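Local coordinates for protein mRNA interferase RelE (Escherichia coli, PDB 4FXI) that cleaves mRNA in the ribosomal A site with high codon specificity, inhibiting translation during amino acid starvation, as the toxin of the RelBE toxin-antitoxin system, at residues A[28-33]-A[60-65]; A[65-68]-A[73-76]. The protein carries 1 engineered substitution. All coordinates share one frame; numbering follows the deposited sequence.

Contact 1 (A[28-33]-A[60-65]); sequences KKLVEV and YRLVYQ. With SO4 (sulfate ion), chain D.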
loop_
_atom_site.group_PDB
_atom_site.type_symbol
_atom_site.label_atom_id
_atom_site.label_comp_id
_atom_site.label_asym_id
_atom_site.label_seq_id
_atom_site.Cartn_x
_atom_site.Cartn_y
_atom_site.Cartn_z
ATOM N N LYS A 28 2.932 -11.279 -0.014
ATOM C CA LYS A 28 3.322 -11.882 1.260
ATOM C C LYS A 28 3.289 -10.864 2.391
ATOM O O LYS A 28 2.800 -11.149 3.489
ATOM C CB LYS A 28 4.717 -12.494 1.161
ATOM C CG LYS A 28 5.231 -13.065 2.464
ATOM C CD LYS A 28 6.532 -13.826 2.258
ATOM C CE LYS A 28 7.366 -13.863 3.534
ATOM N NZ LYS A 28 6.597 -14.381 4.696
ATOM N N LYS A 29 3.808 -9.674 2.106
ATOM C CA LYS A 29 3.858 -8.586 3.080
ATOM C C LYS A 29 2.475 -7.990 3.370
ATOM O O LYS A 29 2.144 -7.681 4.518
ATOM C CB LYS A 29 4.837 -7.509 2.609
ATOM C CG LYS A 29 6.298 -7.980 2.565
ATOM C CD LYS A 29 7.219 -6.859 2.076
ATOM C CE LYS A 29 8.686 -7.228 2.222
ATOM N NZ LYS A 29 9.056 -7.401 3.659
ATOM N N LEU A 30 1.671 -7.828 2.328
ATOM C CA LEU A 30 0.289 -7.383 2.484
ATOM C C LEU A 30 -0.554 -8.321 3.353
ATOM O O LEU A 30 -1.329 -7.872 4.199
ATOM C CB LEU A 30 -0.354 -7.185 1.102
ATOM C CG LEU A 30 -1.759 -6.587 1.109
ATOM C CD1 LEU A 30 -1.765 -5.245 1.829
ATOM C CD2 LEU A 30 -2.288 -6.439 -0.315
ATOM N N VAL A 31 -0.421 -9.628 3.136
ATOM C CA VAL A 31 -1.132 -10.604 3.959
ATOM C C VAL A 31 -0.698 -10.499 5.430
ATOM O O VAL A 31 -1.534 -10.581 6.331
ATOM C CB VAL A 31 -0.963 -12.027 3.410
ATOM C CG1 VAL A 31 -1.516 -13.060 4.390
ATOM C CG2 VAL A 31 -1.679 -12.134 2.069
ATOM N N GLU A 32 0.597 -10.289 5.656
ATOM C CA GLU A 32 1.107 -10.047 7.014
ATOM C C GLU A 32 0.503 -8.769 7.599
ATOM O O GLU A 32 0.140 -8.714 8.782
ATOM C CB GLU A 32 2.631 -9.923 7.003
ATOM C CG GLU A 32 3.356 -11.250 6.755
ATOM C CD GLU A 32 4.849 -11.070 6.505
ATOM O OE1 GLU A 32 5.596 -12.041 6.727
ATOM O OE2 GLU A 32 5.276 -9.968 6.093
ATOM N N VAL A 33 0.437 -7.733 6.770
ATOM C CA VAL A 33 -0.168 -6.463 7.171
ATOM C C VAL A 33 -1.603 -6.643 7.661
ATOM O O VAL A 33 -1.983 -6.087 8.670
ATOM C CB VAL A 33 -0.096 -5.430 6.017
ATOM C CG1 VAL A 33 -1.084 -4.291 6.217
ATOM C CG2 VAL A 33 1.308 -4.877 5.909
ATOM N N TYR A 60 9.480 -1.097 -6.014
ATOM C CA TYR A 60 8.043 -0.905 -5.945
ATOM C C TYR A 60 7.586 -0.712 -4.505
ATOM O O TYR A 60 8.243 -1.167 -3.571
ATOM C CB TYR A 60 7.333 -2.100 -6.580
ATOM C CG TYR A 60 7.206 -1.966 -8.075
ATOM C CD1 TYR A 60 8.250 -2.326 -8.918
ATOM C CD2 TYR A 60 6.052 -1.454 -8.646
ATOM C CE1 TYR A 60 8.139 -2.194 -10.287
ATOM C CE2 TYR A 60 5.931 -1.317 -10.011
ATOM C CZ TYR A 60 6.977 -1.690 -10.829
ATOM O OH TYR A 60 6.857 -1.552 -12.192
ATOM N N ARG A 61 6.460 -0.020 -4.339
ATOM C CA ARG A 61 5.926 0.300 -3.021
ATOM C C ARG A 61 4.422 0.147 -3.033
ATOM O O ARG A 61 3.777 0.366 -4.057
ATOM C CB ARG A 61 6.245 1.751 -2.660
ATOM C CG ARG A 61 7.715 2.106 -2.672
ATOM C CD ARG A 61 8.454 1.421 -1.537
ATOM N NE ARG A 61 9.858 1.823 -1.499
ATOM C CZ ARG A 61 10.845 1.156 -2.089
ATOM N NH1 ARG A 61 10.590 0.040 -2.765
ATOM N NH2 ARG A 61 12.088 1.602 -1.997
ATOM N N LEU A 62 3.856 -0.214 -1.890
ATOM C CA LEU A 62 2.411 -0.205 -1.739
ATOM C C LEU A 62 2.067 0.765 -0.616
ATOM O O LEU A 62 2.675 0.728 0.455
ATOM C CB LEU A 62 1.864 -1.627 -1.462
ATOM C CG LEU A 62 0.340 -1.765 -1.350
ATOM C CD1 LEU A 62 -0.129 -3.124 -1.882
ATOM C CD2 LEU A 62 -0.182 -1.570 0.085
ATOM N N VAL A 63 1.099 1.641 -0.865
ATOM C CA VAL A 63 0.645 2.550 0.164
ATOM C C VAL A 63 -0.784 2.208 0.573
ATOM O O VAL A 63 -1.650 2.011 -0.270
ATOM C CB VAL A 63 0.714 4.020 -0.311
ATOM C CG1 VAL A 63 0.221 4.948 0.783
ATOM C CG2 VAL A 63 2.153 4.378 -0.715
ATOM N N TYR A 64 -1.036 2.129 1.874
ATOM C CA TYR A 64 -2.375 1.809 2.335
ATOM C C TYR A 64 -2.822 2.705 3.468
ATOM O O TYR A 64 -2.000 3.227 4.214
ATOM C CB TYR A 64 -2.491 0.329 2.745
ATOM C CG TYR A 64 -1.612 -0.099 3.916
ATOM C CD1 TYR A 64 -2.059 0.001 5.236
ATOM C CD2 TYR A 64 -0.351 -0.637 3.694
ATOM C CE1 TYR A 64 -1.250 -0.403 6.305
ATOM C CE2 TYR A 64 0.454 -1.054 4.749
ATOM C CZ TYR A 64 0.007 -0.922 6.047
ATOM O OH TYR A 64 0.823 -1.347 7.077
ATOM N N GLN A 65 -4.137 2.857 3.588
ATOM C CA GLN A 65 -4.752 3.630 4.657
ATOM C C GLN A 65 -5.447 2.670 5.614
ATOM O O GLN A 65 -6.171 1.782 5.176
ATOM C CB GLN A 65 -5.783 4.579 4.043
ATOM C CG GLN A 65 -6.498 5.474 5.023
ATOM C CD GLN A 65 -7.569 6.324 4.346
ATOM O OE1 GLN A 65 -8.334 5.837 3.516
ATOM N NE2 GLN A 65 -7.615 7.591 4.689
HETATM S S SO4 D . 11.219 4.963 0.014
HETATM O O1 SO4 D . 11.624 4.823 1.410
HETATM O O2 SO4 D . 10.919 6.365 -0.265
HETATM O O3 SO4 D . 12.294 4.501 -0.861
HETATM O O4 SO4 D . 10.025 4.160 -0.233
#

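Contact 2 (A[65-68]-A[73-76]); sequences QVID and VFVI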
loop_
_atom_site.group_PDB
_atom_site.type_symbol
_atom_site.label_atom_id
_atom_site.label_comp_id
_atom_site.label_asym_id
_atom_site.label_seq_id
_atom_site.Cartn_x
_atom_site.Cartn_y
_atom_site.Cartn_z
ATOM N N GLN A 65 -4.137 2.857 3.588
ATOM C CA GLN A 65 -4.752 3.630 4.657
ATOM C C GLN A 65 -5.447 2.670 5.614
ATOM O O GLN A 65 -6.171 1.782 5.176
ATOM C CB GLN A 65 -5.783 4.579 4.043
ATOM C CG GLN A 65 -6.498 5.474 5.023
ATOM C CD GLN A 65 -7.569 6.324 4.346
ATOM O OE1 GLN A 65 -8.334 5.837 3.516
ATOM N NE2 GLN A 65 -7.615 7.591 4.689
ATOM N N VAL A 66 -5.240 2.831 6.918
ATOM C CA VAL A 66 -5.990 2.005 7.867
ATOM C C VAL A 66 -7.281 2.702 8.289
ATOM O O VAL A 66 -7.254 3.839 8.750
ATOM C CB VAL A 66 -5.155 1.680 9.095
ATOM C CG1 VAL A 66 -5.991 0.899 10.102
ATOM C CG2 VAL A 66 -3.925 0.877 8.673
ATOM N N ILE A 67 -8.412 2.024 8.131
ATOM C CA ILE A 67 -9.705 2.635 8.422
ATOM C C ILE A 67 -10.417 1.846 9.510
ATOM O O ILE A 67 -11.142 0.882 9.225
ATOM C CB ILE A 67 -10.593 2.722 7.159
ATOM C CG1 ILE A 67 -9.817 3.386 6.007
ATOM C CG2 ILE A 67 -11.890 3.481 7.460
ATOM C CD1 ILE A 67 -10.565 3.431 4.695
ATOM N N ASP A 68 -10.197 2.248 10.757
ATOM C CA ASP A 68 -10.693 1.482 11.906
ATOM C C ASP A 68 -12.210 1.328 11.918
ATOM O O ASP A 68 -12.721 0.293 12.331
ATOM C CB ASP A 68 -10.255 2.140 13.218
ATOM C CG ASP A 68 -8.779 1.956 13.505
ATOM O OD1 ASP A 68 -8.167 1.042 12.919
ATOM O OD2 ASP A 68 -8.238 2.718 14.336
ATOM N N VAL A 73 -8.105 -2.392 5.675
ATOM C CA VAL A 73 -6.859 -1.896 5.102
ATOM C C VAL A 73 -7.187 -1.511 3.672
ATOM O O VAL A 73 -7.567 -2.357 2.866
ATOM C CB VAL A 73 -5.750 -2.984 5.102
ATOM C CG1 VAL A 73 -4.568 -2.591 4.205
ATOM C CG2 VAL A 73 -5.282 -3.263 6.525
ATOM N N PHE A 74 -7.061 -0.224 3.369
ATOM C CA PHE A 74 -7.461 0.314 2.074
ATOM C C PHE A 74 -6.224 0.602 1.243
ATOM O O PHE A 74 -5.472 1.532 1.529
ATOM C CB PHE A 74 -8.282 1.592 2.293
ATOM C CG PHE A 74 -8.800 2.215 1.030
ATOM C CD1 PHE A 74 -9.601 1.500 0.155
ATOM C CD2 PHE A 74 -8.504 3.535 0.730
ATOM C CE1 PHE A 74 -10.083 2.087 -1.007
ATOM C CE2 PHE A 74 -8.981 4.120 -0.437
ATOM C CZ PHE A 74 -9.772 3.392 -1.301
ATOM N N VAL A 75 -5.984 -0.212 0.224
ATOM C CA VAL A 75 -4.810 -0.010 -0.619
ATOM C C VAL A 75 -5.079 1.142 -1.581
ATOM O O VAL A 75 -5.986 1.057 -2.392
ATOM C CB VAL A 75 -4.483 -1.269 -1.426
ATOM C CG1 VAL A 75 -3.273 -1.012 -2.350
ATOM C CG2 VAL A 75 -4.195 -2.435 -0.474
ATOM N N ILE A 76 -4.301 2.218 -1.490
ATOM C CA ILE A 76 -4.563 3.396 -2.332
ATOM C C ILE A 76 -3.612 3.579 -3.512
ATOM O O ILE A 76 -3.957 4.237 -4.498
ATOM C CB ILE A 76 -4.514 4.674 -1.512
ATOM C CG1 ILE A 76 -3.162 4.793 -0.848
ATOM C CG2 ILE A 76 -5.569 4.658 -0.444
ATOM C CD1 ILE A 76 -3.143 5.848 0.183
#

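Contact 1 (A[28-33]-A[60-65])
Over one face of the Tyr64 ring lies CG1 of Val33, 4.0 Å from the ring centroid and 28° off the ring normal, which qualifies as a CH-pi contact. The methyl sits toward the hydroxyl-bearing end of the ring, since Val33 CG1 is 3.5 Å from Tyr64 CZ, and the second branch reaches the hydroxyl, with Val33 CG2 3.7 Å from Tyr64 OH. A chi1 of 63° tucks the Tyr64 ring back over its own backbone, beneath the helix. Its hydroxyl is hydrogen-bonded to the carbonyl oxygen of Pro37, a polar partner within a buried surround. Further along, methyl meets methyl: Leu30 CD2 is 4.3 Å from Leu62 CD1, a looser touch.

A second flat group, the Arg61 guanidinium, belongs to the same strand but takes no part in the helix contact. A sulfate, probably from the crystallisation liquor, meets it at the edge: Arg61 NE donates to sulfate O4 at 2.7 Å, nearly straight at 164°, and Arg61 NH2 to sulfate O3 at 3.1 Å. Arg61 NH1 turns back to Tyr60 O at 2.8 Å, which helps fix the group's rotation. Lys54 and Tyr87 also bind this anion. With no hydrogen bond between helix and strand, their interface rests on apolar contacts, whereas the neighbouring anion site, with Lys54 and Arg61 inferred to stabilise the transition state, is consistent with a place for an RNA phosphate.

Contact 2 (A[65-68]-A[73-76])
With CG anti to the backbone N in both Gln65 and Phe74 (chi1 -179° and -178°), the amide and the ring run outward next to each other from the one sheet face on which their cross-strand pairing places them. The two side chains pass each other at a slant, amide and ring planes 35° apart, and Gln65 OE1 stands 3.6 Å from Phe74 CD2. Ile67, two residues further along the strand, runs alongside Phe74, its CD1 3.8 Å from Phe74 CB, and so lies against the root of that side chain.

The backbone supplies the register. Gln65 N donates to Phe74 O at 2.8 Å, and Phe74 N to Gln65 O at 2.8 Å; this reciprocal pair defines a hydrogen-bonded antiparallel bridge. Val66 and Val73 form the adjoining non-hydrogen-bonded pair, CA to CA 4.9 Å, with side chains on the other face. The short strand segments run at 151°, the twisted antiparallel geometry of a beta hairpin.

Within the sheet, strand 72-78 lies between strand 60-67 and the parallel strand 4-7, to which Val73 is hydrogen-bonded through Phe4 and Asp6. Helix 85-94 packs on the face of Gln65 and Ile76 through Ile94, while Val73, on the reverse face, touches Pro37.

From the N terminus the chain lays down strand 4-7 and helix 9-17, then helix 20-35, where contact 1 begins. Contact 1 closes a loop of 26 intervening residues, including strand 52-54, by bringing strand 60-67 under that helix. Contact 2 starts on Gln65, the residue on which contact 1 ends, and closes the short turn to strand 72-78. The closures are thus consecutive, neither nested nor crossed. A probable hydrogen bond from Ile76 N to Val63 O, 2.9 Å, and packing of Leu62 on Val75 join them directly. Together they tie helix 20-35 to the hairpin at the middle of the sheet.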